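Local coordinates for NAD-dependent epimerase/dehydratase (Veillonella parvula DSM 2008, PDB 3R6D), which probably binds NAD through a Rossmann-type domain and may act as an epimerase or dehydratase, at residues Val76-Ala81 against Ile104-Ala109; Ile151-Trp156 against Ala173-Ala178; Thr155-Asp160 against Glu183-Ala188; Tyr166-Glu171 against Thr204-Gly209; Asp177-Arg182 against Val208-Thr213. All coordinates share one frame; numbering follows the deposited sequence. Where two conformers were deposited one is given.

All five contacts share one sheet of Rossmann type. Contact 1 lies nearest the molecule's centre, its own centre about 3 Å away, and strand 104-108 hands on to strand 151-154 of contact 2, where Leu152 N lies 2.8 Å from Gly105 O; the two centres are about 14 Å apart. Contacts 2 and 3 use the same strand, 148-158, and meet at Thr155 and Trp156. Contacts 2, 4 and 5 form a compact cluster: centres of 2 and 4 are about 6 Å apart, of 2 and 5 about 7 Å. Glu167 OE2 and Asp177 OD2 approach to 2.5 Å there, so one of these acids is probably protonated. Contacts 3 and 5 join where Tyr158 meets Glu210.

Contact 1 of 5, residues Val76-Ala81 against Ile104-Ala109; sequences VVFVGA and IGVSMA
The Phe78 ring lies obliquely across the neighbouring strand, CD1 4.0 Å from Ile104 CG2 and CZ 3.7 Å from Val106 CG2. Its CG is anti to the backbone N (chi1 180°), which lets the far end of the ring lean over toward segment 104-109. An alanine here would probably loosen the packing over Ile104 and Val106, since both ring contacts would be lost. Farther back along the strand, Val76 CG2 touches Ile104 CD1 at 4.2 Å. Beneath these side chains the backbone is a regular parallel ladder. Ile104 N donates to Val77 O (2.9 Å), Val79 N to Ile104 O (2.8 Å) and Val106 N to Val79 O (3.0 Å), the first and last nearly along the C=O axis. Past the end of strand 76-79, the Gly80 carbonyl O rests 3.5 Å from Val106 CB. The connection through helix 85-96 makes this a beta-alpha-beta crossover of the Rossmann fold. Strand 8-11 pairs with the outer edge of 76-79 and strand 148-158 with that of 104-108, while helix 182-193 covers the face bearing Phe78 and Ile104 through Ile189, Ile192 and Leu193.

Contact 2 of 5, residues Ile151-Trp156 against Ala173-Ala178; sequences ILRLTW and AQFNDA
Here strand 151-154 and the break that follows it in strand 148-158, a parallel strand of the Rossmann sheet, are overlaid by the irregular loop between strands 167-169 and 179-181. One direct hydrogen bond joins them: Thr155 OG1 donates to Asp177 O at 2.9 Å, in the carbonyl plane and on a lone pair. The hydroxyl gets there because OG1 is anti to the backbone N (chi1 -173°), which leaves CG2 in the crowded position between N and carbonyl carbon.

Apolar packing centres on Phe175, whose CE2 lies 3.6 Å from Thr155 CB and 3.8 Å from Thr155 CG2. An alanine at Thr155 would probably loosen the loop, because it lacks both the donor to Asp177 O and the methyl group beside Phe175. Phe115 packs edge-to-face with Phe175.

Polar groups also meet this ring. The Arg153 carbonyl O faces its edge, in plane, 3.4 Å from Phe175 CE1. The Arg153 side chain, bent at chi3 (-77°), runs antiparallel alongside the phenyl group, NH1 3.9 Å from Phe175 CD1; guanidinium and ring are turned 71° apart.

A water provides the remaining polar link, accepting from Arg153 NH1 (2.9 Å) and donating to Ala173 O (2.8 Å). The guanidinium is further fixed by a salt bridge from NH1 to Glu114 and a hydrogen bond from NH2 to Ser205 O. At the far end of the contact the Ala178 carbonyl O comes up to the edge of the Trp156 indole, near its plane, and lies 3.4 Å from Trp156 CB.

Contact 3 of 5, residues Thr155-Asp160 against Glu183-Ala188; sequences TWLYND and EAVVKA
A single hydrogen bond carries the polar side of this contact between the end of strand 156-158 and the first turn of helix 182-193. Asp160 N donates to Glu183 OE1 at 2.9 Å, almost straight (166°), and meets the oxygen from above the carboxylate, 33° out of its plane. Glu183 reaches back to the loop by a bend at chi2 (91°), with CG anti to its own carbonyl carbon. The same bend brings OE1 within 3.3 Å of Asp160 O, a pair of acceptors that should repel each other and offset part of the gain from the bond.

Charge may also matter. Asp160 OD1 and Glu183 OE2 are 6.0 Å apart, and this like-charged neighbour would probably make the glutamate slightly harder to ionise, whereas its place at the start of a helix would favour the ionised form. Asp160 OD1 itself accepts from Glu162 N, the bond of an Asx turn. Neighbouring Asn159 receives Arg182 NH1 on OD1 and gives ND2 to Gln16, so Asn159 is held by both ends of its amide.

Apolar packing is confined to one pair: Leu157 CD2 meets Val185 CG2 at 4.1 Å, the two side chains crossing at about a right angle. Val180, on the neighbouring strand 179-181, touches both of them.

Strand 179-181 pairs in parallel with 148-158 and runs directly into the helix, which Ser181 starts as N-cap. The contact is thus the strand-to-helix packing of an alpha/beta sheet of Rossmann type, here at the helix's N-terminal end.

Contact 4 of 5, residues Tyr166-Glu171 against Thr204-Gly209; sequences YELIPE and TSIGVG
Strands 167-169 and 204-209 run antiparallel with a marked twist, 141° between their directions and 4.4 Å at closest approach, joined by four backbone hydrogen bonds in two reciprocal pairs. Glu167 and Gly209 form the first hydrogen-bonded pair, and Ile169 and Gly207 the second. The second pair is asymmetric: Gly207 N reaches Ile169 O on a lone pair at 2.8 Å, whereas Ile169 N meets Gly207 O from 36° above the carbonyl plane. A side chain at Gly207 would crowd Ile169, since a CB there would lie 3.1 Å from Ile169 CB.

Leu168 carries the packing on the face it shares with Val208. Its CB sits 3.7 Å from Ile206 CG2, and its CD2 4.0 Å from Val208 CG2. At the start of the strand Tyr166 CB touches Val208 CG1 at 4.0 Å; with CG in the crowded position (chi1 67°) the ring then leads away from the strand, and its OH binds Asp191 of helix 182-193. Glu167, on the other face, lays CG 3.5 Å from Gly209 O.

Beyond the last backbone pair a side chain takes over. The extended chain of Glu171 reaches across so that OE2 accepts from Ser205 N at 2.9 Å, met from well above the carboxylate plane.

Strand 204-209 pairs in parallel with 148-158 along its other edge, so the short strand 167-169 adds an antiparallel margin to the otherwise parallel Rossmann-type sheet.

Contact 5 of 5, residues Asp177-Arg182 against Val208-Thr213; sequences DAQVSR and VGEPGT
The Gln179 amide and Glu210 carboxylate run alongside each other in the same direction, with their planes 47° apart. Gln179 NE2 donates to Glu210 OE1 at 3.2 Å, close to the amide plane but 50° above the carboxylate's. OE1 also receives Tyr158 OH and a water that accepts from Ser181 N, so three donors grip it, while Ser219 N binds Gln179 OE1. Over the Asp177 carboxylate sits the Glu210 carbonyl O, 3.1 Å from Asp177 CG and 3.3 Å from each of its oxygens, acceptors without a bond. Asp177 OD2 leaves no space beside Gly209, where a CB would clash with it.

The backbones are tied at two places: Glu210 N donates to Gln179 O (3.0 Å) and Ala178 N to Thr213 O (2.9 Å), with a weak second bond to Thr213 OG1. That hydroxyl donates to Glu210 O at 2.8 Å. Val180 CG1 packs 3.7 Å from Val208 O, a buried oxygen with no hydrogen-bond partner in the model. Glu210 to Thr213 form a type II beta turn, Gly212 taking the positive phi (84°) of its third position, here clasped by the threonine hydroxyl and the segment leading into strand 179-181.

Contact 1 of 5, residues Val76-Ala81 against Ile104-Ala109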
# COMPACT_ATOMS: atom_id res chain seq x y z
N VAL A 76 8.46 10.22 0.61
CA VAL A 76 7.96 8.90 0.27
C VAL A 76 6.48 9.07 -0.02
O VAL A 76 5.81 9.94 0.60
CB VAL A 76 8.23 7.88 1.41
CG1 VAL A 76 7.66 8.33 2.80
CG2 VAL A 76 7.69 6.49 1.05
N VAL A 77 5.99 8.30 -0.98
CA VAL A 77 4.57 8.28 -1.31
C VAL A 77 4.02 6.88 -1.04
O VAL A 77 4.65 5.89 -1.46
CB VAL A 77 4.35 8.70 -2.80
CG1 VAL A 77 2.89 8.56 -3.20
CG2 VAL A 77 4.81 10.16 -2.98
N PHE A 78 2.90 6.80 -0.33
CA PHE A 78 2.20 5.54 -0.13
C PHE A 78 1.01 5.50 -1.07
O PHE A 78 0.23 6.45 -1.13
CB PHE A 78 1.75 5.42 1.32
CG PHE A 78 0.99 4.13 1.59
CD1 PHE A 78 1.68 2.93 1.73
CD2 PHE A 78 -0.40 4.12 1.68
CE1 PHE A 78 0.99 1.73 1.96
CE2 PHE A 78 -1.10 2.94 1.96
CZ PHE A 78 -0.40 1.74 2.11
N VAL A 79 0.88 4.41 -1.83
CA VAL A 79 -0.23 4.22 -2.77
C VAL A 79 -1.13 3.14 -2.22
O VAL A 79 -0.79 1.94 -2.27
CB VAL A 79 0.27 3.88 -4.19
CG1 VAL A 79 -0.87 3.74 -5.16
CG2 VAL A 79 1.23 4.93 -4.69
N GLY A 80 -2.28 3.54 -1.68
CA GLY A 80 -3.15 2.59 -1.01
C GLY A 80 -3.84 1.60 -1.93
O GLY A 80 -4.16 0.50 -1.52
N ALA A 81 -4.08 1.99 -3.16
CA ALA A 81 -4.73 1.12 -4.13
C ALA A 81 -4.00 1.18 -5.48
O ALA A 81 -3.70 2.26 -6.02
CB ALA A 81 -6.21 1.52 -4.27
N ILE A 104 5.79 3.28 -1.88
CA ILE A 104 5.34 2.00 -1.35
C ILE A 104 3.89 1.85 -1.77
O ILE A 104 3.08 2.74 -1.50
CB ILE A 104 5.47 1.98 0.20
CG1 ILE A 104 6.94 2.11 0.62
CG2 ILE A 104 4.85 0.69 0.76
CD1 ILE A 104 7.14 2.48 2.08
N GLY A 105 3.55 0.74 -2.42
CA GLY A 105 2.20 0.55 -2.94
C GLY A 105 1.63 -0.80 -2.56
O GLY A 105 2.38 -1.78 -2.42
N VAL A 106 0.31 -0.87 -2.42
CA VAL A 106 -0.40 -2.07 -2.08
C VAL A 106 -1.01 -2.74 -3.30
O VAL A 106 -1.79 -2.11 -4.02
CB VAL A 106 -1.48 -1.74 -1.05
CG1 VAL A 106 -2.48 -2.85 -0.95
CG2 VAL A 106 -0.82 -1.45 0.31
N SER A 107 -0.68 -4.01 -3.49
CA SER A 107 -1.24 -4.83 -4.56
C SER A 107 -1.74 -6.13 -3.98
O SER A 107 -1.81 -6.30 -2.77
CB SER A 107 -0.14 -5.02 -5.61
OG SER A 107 -0.60 -5.69 -6.75
N MSE A 108 -2.18 -7.03 -4.84
CA MSE A 108 -2.76 -8.29 -4.39
C MSE A 108 -1.75 -9.42 -4.58
O MSE A 108 -1.03 -9.51 -5.60
CB MSE A 108 -4.07 -8.60 -5.12
CG MSE A 108 -3.96 -8.68 -6.61
SE MSE A 108 -5.64 -9.27 -7.46
CE MSE A 108 -5.55 -11.13 -6.92
N ALA A 109 -1.73 -10.33 -3.62
CA ALA A 109 -1.06 -11.60 -3.79
C ALA A 109 -1.82 -12.47 -4.81
O ALA A 109 -3.05 -12.37 -4.92
CB ALA A 109 -0.97 -12.32 -2.46

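Contact 2 of 5, residues Ile151-Trp156 against Ala173-Ala178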
# COMPACT_ATOMS: atom_id res chain seq x y z
N ILE A 151 6.47 -2.95 -3.70
CA ILE A 151 5.10 -3.43 -3.83
C ILE A 151 4.86 -4.38 -2.69
O ILE A 151 5.69 -5.26 -2.42
CB ILE A 151 4.89 -4.09 -5.20
CG1 ILE A 151 5.00 -3.03 -6.33
CG2 ILE A 151 3.55 -4.85 -5.22
CD1 ILE A 151 5.14 -3.64 -7.70
N LEU A 152 3.72 -4.22 -1.99
CA LEU A 152 3.31 -5.16 -0.94
C LEU A 152 2.18 -6.00 -1.49
O LEU A 152 1.10 -5.49 -1.79
CB LEU A 152 2.88 -4.38 0.33
CG LEU A 152 4.00 -3.48 0.90
CD1 LEU A 152 3.41 -2.73 2.09
CD2 LEU A 152 5.20 -4.29 1.28
N ARG A 153 2.45 -7.29 -1.70
CA ARG A 153 1.45 -8.23 -2.20
C ARG A 153 0.64 -8.78 -1.04
O ARG A 153 1.15 -9.60 -0.28
CB ARG A 153 2.10 -9.37 -2.98
CG ARG A 153 2.75 -8.93 -4.29
CD ARG A 153 3.53 -10.04 -4.94
NE ARG A 153 4.82 -10.27 -4.30
CZ ARG A 153 5.21 -11.41 -3.72
NH1 ARG A 153 4.34 -12.42 -3.54
NH2 ARG A 153 6.46 -11.53 -3.27
N LEU A 154 -0.58 -8.28 -0.86
CA LEU A 154 -1.38 -8.66 0.31
C LEU A 154 -2.27 -9.82 0.00
O LEU A 154 -2.92 -9.84 -1.04
CB LEU A 154 -2.22 -7.48 0.80
CG LEU A 154 -1.46 -6.16 1.05
CD1 LEU A 154 -2.37 -5.16 1.71
CD2 LEU A 154 -0.21 -6.40 1.92
N THR A 155 -2.32 -10.77 0.94
CA THR A 155 -3.33 -11.82 0.91
C THR A 155 -4.67 -11.25 1.47
O THR A 155 -4.79 -10.03 1.59
CB THR A 155 -2.80 -13.07 1.57
OG1 THR A 155 -3.76 -14.13 1.39
CG2 THR A 155 -2.49 -12.88 3.07
N TRP A 156 -5.65 -12.11 1.73
CA TRP A 156 -7.01 -11.63 2.01
C TRP A 156 -7.09 -10.90 3.35
O TRP A 156 -6.63 -11.42 4.36
CB TRP A 156 -7.96 -12.83 1.98
CG TRP A 156 -8.23 -13.28 0.55
CD1 TRP A 156 -7.52 -14.20 -0.18
CD2 TRP A 156 -9.19 -12.72 -0.32
NE1 TRP A 156 -8.02 -14.27 -1.46
CE2 TRP A 156 -9.05 -13.36 -1.58
CE3 TRP A 156 -10.19 -11.74 -0.17
CZ2 TRP A 156 -9.88 -13.06 -2.67
CZ3 TRP A 156 -11.02 -11.44 -1.25
CH2 TRP A 156 -10.87 -12.11 -2.49
N ALA A 173 8.96 -16.93 -3.77
CA ALA A 173 8.69 -17.89 -2.71
C ALA A 173 7.21 -18.29 -2.71
O ALA A 173 6.33 -17.54 -3.13
CB ALA A 173 9.06 -17.30 -1.40
N GLN A 174 6.93 -19.51 -2.26
CA GLN A 174 5.55 -19.92 -2.01
C GLN A 174 4.90 -18.95 -1.07
O GLN A 174 5.50 -18.56 -0.08
CB GLN A 174 5.52 -21.26 -1.29
CG GLN A 174 6.18 -22.37 -2.03
CD GLN A 174 6.18 -23.65 -1.27
OE1 GLN A 174 5.20 -24.00 -0.63
NE2 GLN A 174 7.28 -24.37 -1.37
N PHE A 175 3.66 -18.59 -1.37
CA PHE A 175 2.87 -17.72 -0.48
C PHE A 175 1.65 -18.54 -0.06
O PHE A 175 0.67 -18.65 -0.79
CB PHE A 175 2.45 -16.46 -1.26
CG PHE A 175 1.90 -15.33 -0.41
CD1 PHE A 175 2.16 -14.02 -0.79
CD2 PHE A 175 1.00 -15.51 0.63
CE1 PHE A 175 1.67 -12.96 -0.09
CE2 PHE A 175 0.51 -14.41 1.35
CZ PHE A 175 0.87 -13.12 0.97
N ASN A 176 1.74 -19.14 1.13
CA ASN A 176 0.70 -20.07 1.56
C ASN A 176 -0.29 -19.48 2.55
O ASN A 176 -1.29 -20.14 2.90
CB ASN A 176 1.37 -21.32 2.13
CG ASN A 176 2.16 -22.08 1.08
OD1 ASN A 176 3.31 -22.52 1.29
ND2 ASN A 176 1.55 -22.25 -0.05
N ASP A 177 -0.06 -18.25 2.99
CA ASP A 177 -0.94 -17.63 3.98
C ASP A 177 -2.22 -17.11 3.32
O ASP A 177 -2.15 -16.27 2.40
CB ASP A 177 -0.24 -16.46 4.69
CG ASP A 177 0.97 -16.89 5.47
OD1 ASP A 177 1.12 -18.09 5.85
OD2 ASP A 177 1.84 -15.99 5.71
N ALA A 178 -3.38 -17.56 3.84
CA ALA A 178 -4.67 -17.25 3.25
C ALA A 178 -5.24 -15.93 3.74
O ALA A 178 -6.27 -15.49 3.20
CB ALA A 178 -5.66 -18.38 3.51
O HOH W 1 6.00 -14.79 -3.31

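Contact 3 of 5, residues Thr155-Asp160 against Glu183-Ala188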
# COMPACT_ATOMS: atom_id res chain seq x y z
N THR A 155 -2.32 -10.77 0.94
CA THR A 155 -3.33 -11.82 0.91
C THR A 155 -4.67 -11.25 1.47
O THR A 155 -4.79 -10.03 1.59
CB THR A 155 -2.80 -13.07 1.57
OG1 THR A 155 -3.76 -14.13 1.39
CG2 THR A 155 -2.49 -12.88 3.07
N TRP A 156 -5.65 -12.11 1.73
CA TRP A 156 -7.01 -11.63 2.01
C TRP A 156 -7.09 -10.90 3.35
O TRP A 156 -6.63 -11.42 4.36
CB TRP A 156 -7.96 -12.83 1.98
CG TRP A 156 -8.23 -13.28 0.55
CD1 TRP A 156 -7.52 -14.20 -0.18
CD2 TRP A 156 -9.19 -12.72 -0.32
NE1 TRP A 156 -8.02 -14.27 -1.46
CE2 TRP A 156 -9.05 -13.36 -1.58
CE3 TRP A 156 -10.19 -11.74 -0.17
CZ2 TRP A 156 -9.88 -13.06 -2.67
CZ3 TRP A 156 -11.02 -11.44 -1.25
CH2 TRP A 156 -10.87 -12.11 -2.49
N LEU A 157 -7.69 -9.72 3.34
CA LEU A 157 -7.63 -8.82 4.50
C LEU A 157 -8.81 -8.97 5.46
O LEU A 157 -9.92 -9.28 5.06
CB LEU A 157 -7.59 -7.37 4.05
CG LEU A 157 -6.36 -6.99 3.25
CD1 LEU A 157 -6.53 -5.60 2.59
CD2 LEU A 157 -5.11 -6.98 4.16
N TYR A 158 -8.56 -8.70 6.73
CA TYR A 158 -9.61 -8.59 7.72
C TYR A 158 -9.09 -7.65 8.82
O TYR A 158 -7.91 -7.27 8.81
CB TYR A 158 -10.01 -9.99 8.24
CG TYR A 158 -8.99 -10.69 9.11
CD1 TYR A 158 -9.19 -10.81 10.48
CD2 TYR A 158 -7.81 -11.23 8.57
CE1 TYR A 158 -8.28 -11.45 11.30
CE2 TYR A 158 -6.88 -11.89 9.38
CZ TYR A 158 -7.13 -12.01 10.75
OH TYR A 158 -6.23 -12.68 11.56
N ASN A 159 -9.97 -7.29 9.74
CA ASN A 159 -9.62 -6.40 10.84
C ASN A 159 -9.62 -7.11 12.15
O ASN A 159 -10.61 -7.75 12.52
CB ASN A 159 -10.61 -5.23 10.92
CG ASN A 159 -10.57 -4.37 9.68
OD1 ASN A 159 -9.52 -4.19 9.07
ND2 ASN A 159 -11.71 -3.82 9.30
N ASP A 160 -8.54 -6.96 12.91
CA ASP A 160 -8.47 -7.50 14.27
C ASP A 160 -7.29 -6.86 14.98
O ASP A 160 -6.14 -7.19 14.66
CB ASP A 160 -8.33 -9.01 14.22
CG ASP A 160 -8.39 -9.64 15.58
OD1 ASP A 160 -8.22 -8.89 16.55
OD2 ASP A 160 -8.60 -10.86 15.66
N GLU A 183 -4.17 -4.48 10.50
CA GLU A 183 -3.25 -4.02 11.55
C GLU A 183 -1.84 -4.57 11.39
O GLU A 183 -0.85 -3.82 11.58
CB GLU A 183 -3.85 -4.34 12.93
CG GLU A 183 -5.11 -3.56 13.30
CD GLU A 183 -6.42 -4.24 12.90
OE1 GLU A 183 -6.43 -5.17 12.05
OE2 GLU A 183 -7.47 -3.82 13.45
N ALA A 184 -1.73 -5.85 10.99
CA ALA A 184 -0.41 -6.45 10.72
C ALA A 184 0.25 -5.80 9.51
O ALA A 184 1.46 -5.53 9.53
CB ALA A 184 -0.54 -7.96 10.53
N VAL A 185 -0.53 -5.53 8.46
CA VAL A 185 0.04 -4.87 7.29
C VAL A 185 0.58 -3.48 7.67
O VAL A 185 1.68 -3.07 7.23
CB VAL A 185 -0.98 -4.78 6.14
CG1 VAL A 185 -0.38 -3.98 4.95
CG2 VAL A 185 -1.40 -6.17 5.67
N VAL A 186 -0.19 -2.74 8.46
CA VAL A 186 0.25 -1.43 8.90
C VAL A 186 1.56 -1.48 9.69
O VAL A 186 2.44 -0.64 9.51
CB VAL A 186 -0.86 -0.70 9.65
CG1 VAL A 186 -0.30 0.55 10.37
CG2 VAL A 186 -1.97 -0.29 8.65
N LYS A 187 1.70 -2.48 10.57
CA LYS A 187 2.97 -2.68 11.28
C LYS A 187 4.12 -2.93 10.31
O LYS A 187 5.22 -2.38 10.48
CB LYS A 187 2.88 -3.83 12.29
CG LYS A 187 2.10 -3.49 13.56
CD LYS A 187 2.93 -2.64 14.50
CE LYS A 187 2.16 -2.31 15.78
NZ LYS A 187 1.81 -3.51 16.59
N ALA A 188 3.88 -3.75 9.28
CA ALA A 188 4.93 -3.99 8.29
C ALA A 188 5.33 -2.68 7.57
O ALA A 188 6.52 -2.42 7.39
CB ALA A 188 4.49 -5.05 7.28

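Contact 4 of 5, residues Tyr166-Glu171 against Thr204-Gly209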
# COMPACT_ATOMS: atom_id res chain seq x y z
N TYR A 166 3.16 -10.43 11.35
CA TYR A 166 3.22 -10.63 9.89
C TYR A 166 4.49 -11.35 9.53
O TYR A 166 5.45 -11.37 10.31
CB TYR A 166 3.15 -9.29 9.14
CG TYR A 166 4.36 -8.41 9.36
CD1 TYR A 166 5.49 -8.55 8.57
CD2 TYR A 166 4.37 -7.43 10.37
CE1 TYR A 166 6.64 -7.76 8.76
CE2 TYR A 166 5.51 -6.63 10.57
CZ TYR A 166 6.64 -6.80 9.77
OH TYR A 166 7.76 -6.02 9.95
N GLU A 167 4.52 -11.98 8.35
CA GLU A 167 5.77 -12.40 7.76
C GLU A 167 5.85 -11.85 6.35
O GLU A 167 4.81 -11.61 5.69
CB GLU A 167 5.90 -13.94 7.78
CG GLU A 167 4.76 -14.67 7.07
CD GLU A 167 4.85 -16.18 7.21
OE1 GLU A 167 5.89 -16.69 7.72
OE2 GLU A 167 3.90 -16.88 6.81
N LEU A 168 7.07 -11.69 5.88
CA LEU A 168 7.36 -11.14 4.57
C LEU A 168 7.78 -12.28 3.66
O LEU A 168 8.59 -13.13 4.04
CB LEU A 168 8.47 -10.09 4.67
CG LEU A 168 8.14 -8.88 5.54
CD1 LEU A 168 9.26 -7.87 5.58
CD2 LEU A 168 6.86 -8.18 5.06
N ILE A 169 7.20 -12.32 2.46
CA ILE A 169 7.37 -13.42 1.52
C ILE A 169 8.11 -12.93 0.29
O ILE A 169 7.55 -12.14 -0.49
CB ILE A 169 6.01 -14.05 1.11
CG1 ILE A 169 5.19 -14.45 2.34
CG2 ILE A 169 6.22 -15.25 0.16
CD1 ILE A 169 5.75 -15.51 3.16
N PRO A 170 9.36 -13.35 0.11
CA PRO A 170 10.13 -12.78 -0.99
C PRO A 170 9.59 -13.15 -2.37
O PRO A 170 8.81 -14.12 -2.50
CB PRO A 170 11.56 -13.32 -0.75
CG PRO A 170 11.52 -14.29 0.25
CD PRO A 170 10.17 -14.22 0.98
N GLU A 171 10.04 -12.43 -3.39
CA GLU A 171 9.68 -12.73 -4.75
C GLU A 171 10.09 -14.15 -5.08
O GLU A 171 11.24 -14.54 -4.80
CB GLU A 171 10.43 -11.79 -5.70
CG GLU A 171 10.12 -10.39 -5.40
CD GLU A 171 10.57 -9.44 -6.48
OE1 GLU A 171 10.51 -9.75 -7.69
OE2 GLU A 171 10.99 -8.35 -6.10
N THR A 204 11.51 -3.96 -5.06
CA THR A 204 11.10 -5.33 -4.84
C THR A 204 9.59 -5.41 -4.57
O THR A 204 8.94 -4.42 -4.28
CB THR A 204 11.88 -5.95 -3.67
OG1 THR A 204 11.54 -5.23 -2.50
CG2 THR A 204 13.37 -5.92 -3.89
N SER A 205 9.08 -6.62 -4.69
CA SER A 205 7.68 -6.94 -4.46
C SER A 205 7.62 -8.04 -3.41
O SER A 205 8.07 -9.17 -3.65
CB SER A 205 7.07 -7.45 -5.74
OG SER A 205 5.72 -7.79 -5.46
N ILE A 206 7.07 -7.69 -2.25
CA ILE A 206 7.17 -8.52 -1.05
C ILE A 206 5.75 -8.90 -0.61
O ILE A 206 4.90 -8.02 -0.45
CB ILE A 206 7.91 -7.73 0.07
CG1 ILE A 206 9.30 -7.26 -0.39
CG2 ILE A 206 8.06 -8.55 1.36
CD1 ILE A 206 10.19 -8.34 -0.97
N GLY A 207 5.50 -10.19 -0.38
CA GLY A 207 4.20 -10.61 0.15
C GLY A 207 4.12 -10.35 1.65
O GLY A 207 5.14 -10.37 2.36
N VAL A 208 2.91 -10.10 2.14
CA VAL A 208 2.68 -9.88 3.57
C VAL A 208 1.53 -10.80 3.98
O VAL A 208 0.42 -10.68 3.45
CB VAL A 208 2.34 -8.40 3.90
CG1 VAL A 208 2.34 -8.22 5.40
CG2 VAL A 208 3.36 -7.44 3.30
N GLY A 209 1.82 -11.71 4.93
CA GLY A 209 0.82 -12.69 5.32
C GLY A 209 0.86 -12.96 6.81
O GLY A 209 1.89 -12.70 7.46

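Contact 5 of 5, residues Asp177-Arg182 against Val208-Thr213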
# COMPACT_ATOMS: atom_id res chain seq x y z
N ASP A 177 -0.06 -18.25 2.99
CA ASP A 177 -0.94 -17.63 3.98
C ASP A 177 -2.22 -17.11 3.32
O ASP A 177 -2.15 -16.27 2.40
CB ASP A 177 -0.24 -16.46 4.69
CG ASP A 177 0.97 -16.89 5.47
OD1 ASP A 177 1.12 -18.09 5.85
OD2 ASP A 177 1.84 -15.99 5.71
N ALA A 178 -3.38 -17.56 3.84
CA ALA A 178 -4.67 -17.25 3.25
C ALA A 178 -5.24 -15.93 3.74
O ALA A 178 -6.27 -15.49 3.20
CB ALA A 178 -5.66 -18.38 3.51
N GLN A 179 -4.60 -15.30 4.73
CA GLN A 179 -5.16 -14.07 5.29
C GLN A 179 -4.08 -13.27 5.98
O GLN A 179 -3.01 -13.79 6.31
CB GLN A 179 -6.28 -14.37 6.28
CG GLN A 179 -5.74 -15.11 7.51
CD GLN A 179 -6.84 -15.69 8.37
OE1 GLN A 179 -7.89 -16.08 7.86
NE2 GLN A 179 -6.62 -15.72 9.69
N VAL A 180 -4.40 -11.99 6.23
CA VAL A 180 -3.54 -11.13 7.04
C VAL A 180 -4.44 -9.97 7.52
O VAL A 180 -5.33 -9.52 6.79
CB VAL A 180 -2.30 -10.64 6.25
CG1 VAL A 180 -2.70 -9.70 5.13
CG2 VAL A 180 -1.29 -9.96 7.17
N SER A 181 -4.20 -9.51 8.73
CA SER A 181 -4.99 -8.38 9.24
C SER A 181 -4.47 -7.05 8.69
O SER A 181 -3.28 -6.88 8.39
CB SER A 181 -5.04 -8.33 10.76
OG SER A 181 -3.82 -7.83 11.26
N ARG A 182 -5.37 -6.07 8.60
CA ARG A 182 -4.94 -4.73 8.20
C ARG A 182 -3.96 -4.16 9.23
O ARG A 182 -3.02 -3.44 8.87
CB ARG A 182 -6.14 -3.80 7.97
CG ARG A 182 -6.99 -4.22 6.76
CD ARG A 182 -8.01 -3.19 6.38
NE ARG A 182 -8.77 -3.58 5.20
CZ ARG A 182 -9.77 -4.46 5.21
NH1 ARG A 182 -10.14 -5.05 6.34
NH2 ARG A 182 -10.39 -4.76 4.06
N VAL A 208 2.91 -10.10 2.14
CA VAL A 208 2.68 -9.88 3.57
C VAL A 208 1.53 -10.80 3.98
O VAL A 208 0.42 -10.68 3.45
CB VAL A 208 2.34 -8.40 3.90
CG1 VAL A 208 2.34 -8.22 5.40
CG2 VAL A 208 3.36 -7.44 3.30
N GLY A 209 1.82 -11.71 4.93
CA GLY A 209 0.82 -12.69 5.32
C GLY A 209 0.86 -12.96 6.81
O GLY A 209 1.89 -12.70 7.46
N GLU A 210 -0.23 -13.51 7.35
CA GLU A 210 -0.29 -13.93 8.75
C GLU A 210 0.31 -15.33 8.88
O GLU A 210 -0.19 -16.28 8.28
CB GLU A 210 -1.73 -13.93 9.21
CG GLU A 210 -1.92 -14.40 10.67
CD GLU A 210 -3.37 -14.42 11.09
OE1 GLU A 210 -4.20 -13.73 10.50
OE2 GLU A 210 -3.67 -15.14 12.06
N PRO A 211 1.37 -15.47 9.69
CA PRO A 211 1.94 -16.80 9.86
C PRO A 211 0.89 -17.80 10.36
O PRO A 211 0.03 -17.44 11.15
CB PRO A 211 3.01 -16.60 10.92
CG PRO A 211 3.43 -15.13 10.77
CD PRO A 211 2.12 -14.43 10.44
N GLY A 212 0.94 -19.04 9.89
CA GLY A 212 0.07 -20.08 10.43
C GLY A 212 -1.32 -20.11 9.82
O GLY A 212 -2.26 -20.64 10.45
N THR A 213 -1.46 -19.56 8.60
CA THR A 213 -2.76 -19.54 7.96
C THR A 213 -2.74 -20.27 6.61
O THR A 213 -3.32 -19.78 5.63
CB THR A 213 -3.28 -18.09 7.81
OG1 THR A 213 -2.39 -17.33 7.00
CG2 THR A 213 -3.40 -17.44 9.18
O HOH W 2 2.95 -19.48 7.76
O HOH W 3 -2.74 -11.06 10.62